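Local coordinates for SusD superfamily protein (Bacteroides thetaiotaomicron VPI-5482, PDB 3HDX) that probably binds polysaccharide or glycan fragments at the outer membrane, as a SusD homologue serving carbohydrate uptake, at residues N179-Y182 / Q188-G191; S86-K91 / A112-L117; A116-A121 / L156-A161. All coordinates share one frame; numbering follows the deposited sequence.

Overall arrangement
All three contacts lie in the N-terminal, helix-rich part of the chain, and interactions 2 and 3 share helix 104-129. Interaction 3 is the most deeply buried, with two helix backbones meeting through alanines; interaction 2, nearer the surface, spaces its helices wider and fills the gap with larger apolar side chains. The two meet where M89 SE packs on R118 NH2 at 3.4 Å. Interaction 1 differs in kind: two pieces of one loop held by an indole-to-carbonyl bond and crossed rings, partly buried, its centre about 23 Å from the centre of the chain. It reaches interaction 2 through a probable hydrogen bond of 2.8 Å between Y181 OH and Q113 NE2.

Interaction 1 (N179-Y182 / Q188-G191). With EDO (1,2-ethanediol), chain L.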
# COMPACT_ATOMS: atom_id res chain seq x y z
N ASN A 179 -6.82 0.31 -31.50
CA ASN A 179 -5.42 0.49 -31.20
C ASN A 179 -5.15 -0.20 -29.85
O ASN A 179 -5.08 0.48 -28.82
CB ASN A 179 -5.17 2.00 -31.17
CG ASN A 179 -3.72 2.35 -31.00
OD1 ASN A 179 -2.85 1.50 -31.09
ND2 ASN A 179 -3.46 3.63 -30.75
N LEU A 180 -5.04 -1.52 -29.85
CA LEU A 180 -4.85 -2.29 -28.62
C LEU A 180 -3.52 -1.97 -27.95
O LEU A 180 -2.56 -1.57 -28.60
CB LEU A 180 -4.97 -3.80 -28.88
CG LEU A 180 -6.33 -4.31 -29.43
CD1 LEU A 180 -6.25 -5.79 -29.80
CD2 LEU A 180 -7.49 -4.06 -28.45
N TYR A 181 -3.50 -2.11 -26.63
CA TYR A 181 -2.26 -1.94 -25.85
C TYR A 181 -1.86 -3.34 -25.42
O TYR A 181 -2.54 -3.98 -24.63
CB TYR A 181 -2.45 -1.01 -24.66
CG TYR A 181 -1.20 -0.86 -23.85
CD1 TYR A 181 -0.11 -0.11 -24.31
CD2 TYR A 181 -1.05 -1.53 -22.62
CE1 TYR A 181 1.08 0.01 -23.54
CE2 TYR A 181 0.12 -1.44 -21.87
CZ TYR A 181 1.18 -0.69 -22.31
OH TYR A 181 2.32 -0.65 -21.56
N TYR A 182 -0.76 -3.85 -26.00
CA TYR A 182 -0.32 -5.20 -25.75
C TYR A 182 -1.48 -6.22 -25.77
O TYR A 182 -1.62 -7.07 -24.87
CB TYR A 182 0.48 -5.25 -24.45
CG TYR A 182 1.86 -4.62 -24.54
CD1 TYR A 182 2.77 -4.98 -25.55
CD2 TYR A 182 2.31 -3.74 -23.55
CE1 TYR A 182 4.05 -4.44 -25.58
CE2 TYR A 182 3.60 -3.20 -23.58
CZ TYR A 182 4.48 -3.56 -24.61
OH TYR A 182 5.75 -3.06 -24.68
N GLN A 188 -10.15 -4.18 -19.74
CA GLN A 188 -9.25 -5.31 -19.58
C GLN A 188 -8.00 -4.99 -18.78
O GLN A 188 -7.42 -5.90 -18.17
CB GLN A 188 -8.85 -5.88 -20.94
CG GLN A 188 -10.04 -6.49 -21.70
CD GLN A 188 -9.64 -6.93 -23.12
OE1 GLN A 188 -9.16 -6.14 -23.93
NE2 GLN A 188 -9.88 -8.20 -23.41
N TRP A 189 -7.54 -3.74 -18.84
CA TRP A 189 -6.35 -3.33 -18.08
C TRP A 189 -6.66 -2.60 -16.77
O TRP A 189 -5.72 -2.29 -16.02
CB TRP A 189 -5.44 -2.48 -18.95
CG TRP A 189 -4.77 -3.17 -20.09
CD1 TRP A 189 -4.88 -2.87 -21.43
CD2 TRP A 189 -3.81 -4.23 -19.99
NE1 TRP A 189 -4.03 -3.69 -22.16
CE2 TRP A 189 -3.36 -4.52 -21.30
CE3 TRP A 189 -3.27 -4.95 -18.91
CZ2 TRP A 189 -2.41 -5.53 -21.55
CZ3 TRP A 189 -2.30 -5.94 -19.17
CH2 TRP A 189 -1.88 -6.21 -20.47
N GLN A 190 -7.94 -2.29 -16.50
CA GLN A 190 -8.32 -1.60 -15.25
C GLN A 190 -7.94 -2.48 -14.05
O GLN A 190 -8.19 -3.67 -14.04
CB GLN A 190 -9.81 -1.33 -15.20
CG GLN A 190 -10.27 -0.27 -16.15
CD GLN A 190 -11.79 -0.13 -16.19
OE1 GLN A 190 -12.49 -0.67 -15.33
NE2 GLN A 190 -12.30 0.65 -17.17
N GLY A 191 -7.32 -1.88 -13.04
CA GLY A 191 -6.88 -2.66 -11.88
C GLY A 191 -5.71 -3.57 -12.13
O GLY A 191 -5.43 -4.44 -11.30
C1 EDO L . -8.56 -8.89 -26.95
O1 EDO L . -7.94 -8.91 -25.65
C2 EDO L . -9.90 -8.18 -26.89
O2 EDO L . -9.67 -6.77 -26.74
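W189 and Y181 join the two arms of this loop through one hydrogen bond and a crossed pair of rings. Starting at CB, the W189 side chain leaves with CG anti to its own carbonyl carbon (chi1 -68°), which carries the indole across toward 179-182. CD1 passes the carbonyl oxygen of Y181 at 4.1 Å, and NE1, the next atom round, donates to that same Y181 O at 2.9 Å. The bond is bent, with 142° at the hydrogen; the oxygen lies near the indole plane, while the donor stands somewhat out of the carbonyl plane. CE2 meets CD2 of Y181 at 4.0 Å, and CZ2, further along the six-membered ring, reaches CB of Y182 at 4.1 Å. The Y181 ring turns its edge to the face of the five-membered ring in an offset edge-to-face pair, the planes 72° apart. A leucine in place of W189 would probably leave the carbonyl of Y181 without this donor and the edge of the Y181 ring without the indole face it packs against. The preceding residue, Q188, grips a 1,2-ethanediol, probably from the crystallisation liquor, with both ends of its amide: OE1 accepts from O2 at 2.9 Å, and NE2 donates to O1 at 3.0 Å. The hydroxyls of Y181 and Y182 both bond to D110 of helix 104-129. Thus the loop between helices 152-169 and 196-209 lies against helices 11-30 and 104-129, with Y181 and Y182 both touching L18 and N106.

Interaction 2 (S86-K91 / A112-L117); sequences SVFMEK and AQVRAL
Two nearly antiparallel helices of the N-terminal helical region, 76-91 and 104-129, meet here, with F88 and M89 facing V114 and R115. Their local axes approach to 9.4 Å at 153°, a spacing filled by side chains. V114 occupies the middle and uses its two methyls differently. CG1 stands over one face of the F88 ring, toward the rim, in a CH-pi contact 4.2 Å from the centroid. CG2 turns to M89, meeting CG of that selenomethionine at 3.5 Å, and also touches CD1 of F88 at 3.8 Å. The F88 ring gets beneath V114 because its CG is anti to the backbone N (chi1 -173°). M89 runs past V114 in the opposite direction, then bends at chi3 (72°), bringing its terminal methyl CE over the centre of the R115 guanidinium, 3.3 Å from CZ. The methyl thus covers one flat face of the charged group, leaving the in-plane N-H groups to other partners; NH1 of R115 makes a salt bridge with E162 on helix 152-169. F88 also meets W8, the two rings nearly perpendicular, and packs on A17 of helix 11-30. A near-antiparallel pair of helices packed through apolar side chains is the building element of TPR-like helical folds, consistent with the TPR clan to which this SusD-family region belongs.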
# COMPACT_ATOMS: atom_id res chain seq x y z
N SER A 86 15.39 0.92 -14.28
CA SER A 86 16.46 1.70 -14.87
C SER A 86 16.96 1.08 -16.19
O SER A 86 17.16 1.80 -17.18
CB SER A 86 17.63 1.81 -13.91
OG SER A 86 17.23 2.50 -12.74
N VAL A 87 17.12 -0.25 -16.20
CA VAL A 87 17.54 -0.96 -17.43
C VAL A 87 16.49 -0.78 -18.53
O VAL A 87 16.83 -0.49 -19.70
CB VAL A 87 17.84 -2.47 -17.16
CG1 VAL A 87 18.09 -3.21 -18.50
CG2 VAL A 87 19.05 -2.62 -16.26
N PHE A 88 15.21 -0.94 -18.17
CA PHE A 88 14.14 -0.78 -19.14
C PHE A 88 14.21 0.62 -19.78
O PHE A 88 14.14 0.76 -21.01
CB PHE A 88 12.76 -1.02 -18.49
CG PHE A 88 11.62 -1.04 -19.47
CD1 PHE A 88 11.13 0.12 -20.04
CD2 PHE A 88 11.06 -2.26 -19.87
CE1 PHE A 88 10.12 0.07 -20.98
CE2 PHE A 88 10.06 -2.31 -20.77
CZ PHE A 88 9.61 -1.16 -21.35
N MSE A 89 14.38 1.66 -18.97
CA MSE A 89 14.42 3.02 -19.51
C MSE A 89 15.63 3.26 -20.40
O MSE A 89 15.55 4.07 -21.33
CB MSE A 89 14.39 4.04 -18.38
CG MSE A 89 13.09 3.94 -17.57
SE MSE A 89 13.09 4.93 -15.93
CE MSE A 89 12.99 6.66 -16.63
N GLU A 90 16.75 2.57 -20.12
CA GLU A 90 17.96 2.70 -20.92
C GLU A 90 17.86 1.97 -22.25
O GLU A 90 18.38 2.47 -23.28
CB GLU A 90 19.18 2.16 -20.13
CG GLU A 90 19.52 3.02 -18.93
CD GLU A 90 20.39 2.34 -17.87
OE1 GLU A 90 20.91 1.21 -18.13
OE2 GLU A 90 20.59 3.00 -16.79
N LYS A 91 17.21 0.79 -22.23
CA LYS A 91 17.24 -0.12 -23.38
C LYS A 91 16.00 -0.16 -24.27
O LYS A 91 16.12 -0.37 -25.48
CB LYS A 91 17.59 -1.51 -22.87
CG LYS A 91 18.96 -1.59 -22.19
CD LYS A 91 20.11 -1.30 -23.14
CE LYS A 91 21.47 -1.44 -22.42
NZ LYS A 91 22.61 -1.51 -23.38
N ALA A 112 6.75 5.44 -18.80
CA ALA A 112 6.04 6.11 -17.71
C ALA A 112 5.68 5.12 -16.58
O ALA A 112 5.80 5.46 -15.39
CB ALA A 112 4.82 6.86 -18.24
N GLN A 113 5.27 3.91 -16.95
CA GLN A 113 4.95 2.87 -15.97
C GLN A 113 6.16 2.48 -15.16
O GLN A 113 6.06 2.44 -13.92
CB GLN A 113 4.31 1.66 -16.62
CG GLN A 113 2.89 1.91 -17.14
CD GLN A 113 2.42 0.80 -18.03
OE1 GLN A 113 1.94 -0.24 -17.57
NE2 GLN A 113 2.53 1.04 -19.35
N VAL A 114 7.28 2.16 -15.84
CA VAL A 114 8.47 1.71 -15.09
C VAL A 114 9.02 2.86 -14.23
O VAL A 114 9.47 2.64 -13.11
CB VAL A 114 9.56 1.03 -15.95
CG1 VAL A 114 8.94 -0.17 -16.67
CG2 VAL A 114 10.20 2.00 -16.89
N ARG A 115 8.96 4.08 -14.74
CA ARG A 115 9.40 5.25 -13.99
C ARG A 115 8.56 5.37 -12.71
O ARG A 115 9.11 5.65 -11.63
CB ARG A 115 9.26 6.54 -14.84
CG ARG A 115 9.78 7.76 -14.19
CD ARG A 115 9.54 9.00 -14.97
NE ARG A 115 10.21 9.10 -16.24
CZ ARG A 115 11.42 9.58 -16.47
NH1 ARG A 115 12.27 9.82 -15.48
NH2 ARG A 115 11.84 9.71 -17.74
N ALA A 116 7.24 5.22 -12.84
CA ALA A 116 6.33 5.32 -11.69
C ALA A 116 6.56 4.17 -10.69
O ALA A 116 6.50 4.39 -9.48
CB ALA A 116 4.86 5.37 -12.17
N LEU A 117 6.80 2.96 -11.20
CA LEU A 117 7.07 1.82 -10.34
C LEU A 117 8.36 2.02 -9.54
O LEU A 117 8.43 1.69 -8.35
CB LEU A 117 7.08 0.51 -11.13
CG LEU A 117 5.73 0.02 -11.66
CD1 LEU A 117 5.93 -1.06 -12.75
CD2 LEU A 117 4.87 -0.55 -10.54

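Interaction 3 (A116-A121 / L156-A161); sequences ALRAFA and LSYAKA
A119 and A159 bring two helices into close contact, their CA atoms only 4.6 Å apart. Each alanine methyl rests on the other helix's backbone: CB of A119 lies 3.6 Å from O of A159, and CB of A159 lies 3.7 Å from O of A119. CB of A119 and CB of A159 are 4.2 Å apart, so neither side chain keeps the backbones at a distance. This reciprocal small-residue packing draws helix 104-129 against helix 152-169 within the predominantly helical, TPR-like region of the SusD fold. To one side of the alanines the backbones no longer touch and longer side chains span the gap; R118 is still buried, whereas Y158 is partly exposed. The two side chains cross at about a right angle, and with CG of Y158 anti to the backbone N (chi1 170°) the phenol reaches across to R118. R118 bends at chi3, setting its guanidinium beneath the phenol oxygen. OH of Y158 sits over the centre of that group, 3.1 Å from CZ of R118, while the guanidinium and ring planes are 58° apart. Despite this closeness the hydroxyl forms no hydrogen bond with R118, since it lies above the plane in which the N-H groups point. Two of the guanidinium nitrogens have partners elsewhere, NH1 in S86 OG and NH2 in a salt bridge with E162, so its rotation is probably restricted. Y158 also packs on L134 and T136 of the adjoining loop.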
# COMPACT_ATOMS: atom_id res chain seq x y z
N ALA A 116 7.24 5.22 -12.84
CA ALA A 116 6.33 5.32 -11.69
C ALA A 116 6.56 4.17 -10.69
O ALA A 116 6.50 4.39 -9.48
CB ALA A 116 4.86 5.37 -12.17
N LEU A 117 6.80 2.96 -11.20
CA LEU A 117 7.07 1.82 -10.34
C LEU A 117 8.36 2.02 -9.54
O LEU A 117 8.43 1.69 -8.35
CB LEU A 117 7.08 0.51 -11.13
CG LEU A 117 5.73 0.02 -11.66
CD1 LEU A 117 5.93 -1.06 -12.75
CD2 LEU A 117 4.87 -0.55 -10.54
N ARG A 118 9.39 2.54 -10.19
CA ARG A 118 10.64 2.86 -9.49
C ARG A 118 10.40 3.89 -8.38
O ARG A 118 10.93 3.74 -7.26
CB ARG A 118 11.70 3.32 -10.48
CG ARG A 118 13.00 3.79 -9.83
CD ARG A 118 14.10 3.98 -10.86
NE ARG A 118 13.80 5.13 -11.72
CZ ARG A 118 14.61 5.63 -12.66
NH1 ARG A 118 15.76 5.01 -12.96
NH2 ARG A 118 14.25 6.72 -13.33
N ALA A 119 9.64 4.96 -8.71
CA ALA A 119 9.33 6.00 -7.75
C ALA A 119 8.52 5.45 -6.57
O ALA A 119 8.77 5.81 -5.40
CB ALA A 119 8.60 7.18 -8.43
N PHE A 120 7.56 4.58 -6.87
CA PHE A 120 6.77 3.89 -5.82
C PHE A 120 7.68 3.07 -4.92
O PHE A 120 7.53 3.12 -3.68
CB PHE A 120 5.67 3.04 -6.46
CG PHE A 120 4.91 2.19 -5.49
CD1 PHE A 120 3.98 2.76 -4.64
CD2 PHE A 120 5.13 0.83 -5.43
CE1 PHE A 120 3.26 1.95 -3.74
CE2 PHE A 120 4.43 0.02 -4.53
CZ PHE A 120 3.49 0.58 -3.70
N ALA A 121 8.59 2.30 -5.52
CA ALA A 121 9.51 1.49 -4.73
C ALA A 121 10.32 2.36 -3.78
O ALA A 121 10.46 2.01 -2.59
CB ALA A 121 10.45 0.65 -5.67
N LEU A 156 12.68 11.25 -1.45
CA LEU A 156 11.28 11.57 -1.74
C LEU A 156 11.17 12.69 -2.77
O LEU A 156 10.26 12.67 -3.61
CB LEU A 156 10.54 11.89 -0.43
CG LEU A 156 10.41 10.69 0.51
CD1 LEU A 156 9.67 11.12 1.79
CD2 LEU A 156 9.70 9.49 -0.15
N SER A 157 12.07 13.67 -2.74
CA SER A 157 12.05 14.71 -3.77
C SER A 157 12.31 14.13 -5.17
O SER A 157 11.68 14.53 -6.15
CB SER A 157 13.09 15.81 -3.51
OG SER A 157 12.76 16.57 -2.38
N TYR A 158 13.20 13.15 -5.25
CA TYR A 158 13.44 12.43 -6.50
C TYR A 158 12.15 11.68 -6.92
O TYR A 158 11.70 11.82 -8.09
CB TYR A 158 14.62 11.44 -6.35
CG TYR A 158 14.81 10.48 -7.50
CD1 TYR A 158 15.45 10.87 -8.65
CD2 TYR A 158 14.33 9.18 -7.42
CE1 TYR A 158 15.68 10.00 -9.69
CE2 TYR A 158 14.55 8.28 -8.43
CZ TYR A 158 15.21 8.70 -9.59
OH TYR A 158 15.40 7.82 -10.60
N ALA A 159 11.55 10.95 -5.98
CA ALA A 159 10.33 10.19 -6.27
C ALA A 159 9.19 11.09 -6.78
O ALA A 159 8.51 10.76 -7.75
CB ALA A 159 9.93 9.32 -5.13
N LYS A 160 9.02 12.24 -6.13
CA LYS A 160 7.96 13.19 -6.52
C LYS A 160 8.17 13.71 -7.95
O LYS A 160 7.24 13.72 -8.75
CB LYS A 160 7.85 14.37 -5.54
CG LYS A 160 7.20 14.04 -4.18
CD LYS A 160 7.04 15.27 -3.27
CE LYS A 160 8.40 15.78 -2.77
NZ LYS A 160 8.35 17.02 -1.90
N ALA A 161 9.41 14.09 -8.26
CA ALA A 161 9.72 14.64 -9.59
C ALA A 161 9.54 13.57 -10.66
O ALA A 161 8.99 13.83 -11.74
CB ALA A 161 11.12 15.26 -9.63